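Local atomic coordinates of WbbM protein (Klebsiella pneumoniae, PDB entry 6U4B), a protein that is a bifunctional, trimeric O-antigen polymerase that binds magnesium and probably acts as a glycosyltransferase. Residues N426-V431 against K512-R517. Numbering follows the deposited sequence.
Sequences NLVAAV and KVFYSR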
loop_
_atom_site.group_PDB
_atom_site.type_symbol
_atom_site.label_atom_id
_atom_site.label_comp_id
_atom_site.label_asym_id
_atom_site.label_seq_id
_atom_site.Cartn_x
_atom_site.Cartn_y
_atom_site.Cartn_z
ATOM N N ASN A 426 1.385 -40.290 16.186
ATOM C CA ASN A 426 1.108 -40.247 14.759
ATOM C C ASN A 426 2.262 -39.570 14.032
ATOM O O ASN A 426 2.958 -38.713 14.583
ATOM C CB ASN A 426 -0.200 -39.506 14.476
ATOM C CG ASN A 426 -1.421 -40.368 14.721
ATOM O OD1 ASN A 426 -1.321 -41.591 14.799
ATOM N ND2 ASN A 426 -2.585 -39.735 14.828
ATOM N N LEU A 427 2.470 -39.972 12.780
ATOM C CA LEU A 427 3.618 -39.469 12.041
ATOM C C LEU A 427 3.348 -38.108 11.419
ATOM O O LEU A 427 4.270 -37.293 11.307
ATOM C CB LEU A 427 4.030 -40.477 10.969
ATOM C CG LEU A 427 4.449 -41.837 11.528
ATOM C CD1 LEU A 427 4.887 -42.770 10.408
ATOM C CD2 LEU A 427 5.553 -41.674 12.565
ATOM N N VAL A 428 2.103 -37.838 11.016
ATOM C CA VAL A 428 1.747 -36.577 10.379
ATOM C C VAL A 428 0.342 -36.161 10.788
ATOM O O VAL A 428 -0.453 -36.958 11.294
ATOM C CB VAL A 428 1.820 -36.645 8.834
ATOM C CG1 VAL A 428 3.255 -36.794 8.354
ATOM C CG2 VAL A 428 0.945 -37.781 8.312
ATOM N N ALA A 429 0.054 -34.882 10.558
ATOM C CA ALA A 429 -1.299 -34.350 10.569
ATOM C C ALA A 429 -1.559 -33.726 9.208
ATOM O O ALA A 429 -0.705 -33.000 8.687
ATOM C CB ALA A 429 -1.495 -33.323 11.685
ATOM N N ALA A 430 -2.721 -34.019 8.628
ATOM C CA ALA A 430 -3.017 -33.575 7.273
ATOM C C ALA A 430 -4.526 -33.551 7.078
ATOM O O ALA A 430 -5.290 -34.039 7.913
ATOM C CB ALA A 430 -2.341 -34.472 6.229
ATOM N N VAL A 431 -4.944 -32.982 5.949
ATOM C CA VAL A 431 -6.353 -32.846 5.608
ATOM C C VAL A 431 -6.749 -33.991 4.688
ATOM O O VAL A 431 -6.031 -34.304 3.729
ATOM C CB VAL A 431 -6.640 -31.486 4.951
ATOM C CG1 VAL A 431 -8.123 -31.354 4.640
ATOM C CG2 VAL A 431 -6.172 -30.357 5.857
ATOM N N LYS A 512 1.046 -44.225 1.793
ATOM C CA LYS A 512 1.349 -45.622 2.082
ATOM C C LYS A 512 2.157 -45.757 3.365
ATOM O O LYS A 512 1.835 -46.580 4.230
ATOM C CB LYS A 512 2.090 -46.248 0.898
ATOM C CG LYS A 512 2.756 -47.589 1.203
ATOM C CD LYS A 512 3.235 -48.271 -0.074
ATOM C CE LYS A 512 4.231 -49.387 0.222
ATOM N NZ LYS A 512 3.688 -50.428 1.135
ATOM N N VAL A 513 3.208 -44.945 3.516
ATOM C CA VAL A 513 4.090 -45.099 4.667
ATOM C C VAL A 513 3.430 -44.581 5.941
ATOM O O VAL A 513 3.641 -45.138 7.024
ATOM C CB VAL A 513 5.440 -44.407 4.394
ATOM C CG1 VAL A 513 6.314 -44.411 5.639
ATOM C CG2 VAL A 513 6.160 -45.098 3.249
ATOM N N PHE A 514 2.608 -43.538 5.843
ATOM C CA PHE A 514 1.991 -42.946 7.025
ATOM C C PHE A 514 0.609 -43.517 7.328
ATOM O O PHE A 514 -0.069 -43.005 8.224
ATOM C CB PHE A 514 1.887 -41.421 6.874
ATOM C CG PHE A 514 3.196 -40.739 6.555
ATOM C CD1 PHE A 514 4.409 -41.329 6.882
ATOM C CD2 PHE A 514 3.211 -39.499 5.930
ATOM C CE1 PHE A 514 5.606 -40.702 6.587
ATOM C CE2 PHE A 514 4.406 -38.866 5.636
ATOM C CZ PHE A 514 5.605 -39.469 5.964
ATOM N N TYR A 515 0.181 -44.563 6.619
ATOM C CA TYR A 515 -1.173 -45.079 6.791
ATOM C C TYR A 515 -1.425 -45.494 8.236
ATOM O O TYR A 515 -0.584 -46.144 8.866
ATOM C CB TYR A 515 -1.424 -46.268 5.863
ATOM C CG TYR A 515 -2.844 -46.784 5.960
ATOM C CD1 TYR A 515 -3.911 -45.996 5.546
ATOM C CD2 TYR A 515 -3.119 -48.042 6.481
ATOM C CE1 TYR A 515 -5.212 -46.448 5.639
ATOM C CE2 TYR A 515 -4.423 -48.504 6.577
ATOM C CZ TYR A 515 -5.462 -47.700 6.152
ATOM O OH TYR A 515 -6.759 -48.138 6.237
ATOM N N SER A 516 -2.595 -45.116 8.752
ATOM C CA SER A 516 -3.031 -45.333 10.130
ATOM C C SER A 516 -2.163 -44.598 11.146
ATOM O O SER A 516 -2.263 -44.867 12.350
ATOM C CB SER A 516 -3.099 -46.828 10.482
ATOM O OG SER A 516 -1.805 -47.391 10.582
ATOM N N ARG A 517 -1.318 -43.675 10.698
ATOM C CA ARG A 517 -0.507 -42.831 11.569
ATOM C C ARG A 517 -0.745 -41.362 11.245
ATOM O O ARG A 517 0.176 -40.542 11.267
ATOM C CB ARG A 517 0.977 -43.171 11.443
ATOM C CG ARG A 517 1.308 -44.662 11.505
ATOM C CD ARG A 517 1.169 -45.235 12.912
ATOM N NE ARG A 517 1.995 -44.525 13.887
ATOM C CZ ARG A 517 3.307 -44.693 14.027
ATOM N NH1 ARG A 517 3.961 -45.545 13.248
ATOM N NH2 ARG A 517 3.969 -44.004 14.947
HETATM O O HOH W 1 0.385 -43.625 15.661
#
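One face of the Arg517 guanidinium lies on Leu427, whose CG sits 3.9 Å above the plane, over its centre, with CD2 on the same face, 3.7 Å from NH2. The Phe514 ring meets two branched side chains obliquely: Leu427 CD1 comes to 3.8 Å from Phe514 CD1, and from the same side of the ring plane, at the opposite ring atom, Val428 CG1 lies 3.6 Å from Phe514 CE2. Val428 reaches the ring with both methyls, CG1 and CG2 each meeting Phe514 CD2. Leu427 thus fills the angle between ring and guanidinium, its CG also touching Arg517 CB. The arginine chain bends at chi2 (-73°) and chi3 (-57°), which folds the guanidinium back over Leu427; there NH2 is held by the carbonyl of Asn425 and a salt bridge to Glu487.

The contact belongs to the family 8 glycosyltransferase domain, where helix 505-513 ends and the chain turns into strand 518-521, which pairs parallel to strand 428-432 in the mixed sheet, as in GT-A glycosyltransferases, away from the magnesium site. The connection is a type II beta turn from Phe514 to Arg517, closed by Arg517 N to Phe514 O at 2.9 Å. Just before the parallel pairing begins, the Arg517 carbonyl receives two backbone N-H groups: Leu427 N at 2.8 Å, clearly bent (137° at the hydrogen), and Val428 N in a straighter but weak bond. Asn426 CB packs against the same oxygen. A water bridges the two side chains, donating to Asn426 OD1 and accepting from Arg517 NE at 2.6 Å; Asn426 ND2 is bonded to Thr519, which fixes the amide's rotation from its other end. Helix 481-487 covers the apolar side, Met484 touching both Val428 and Phe514.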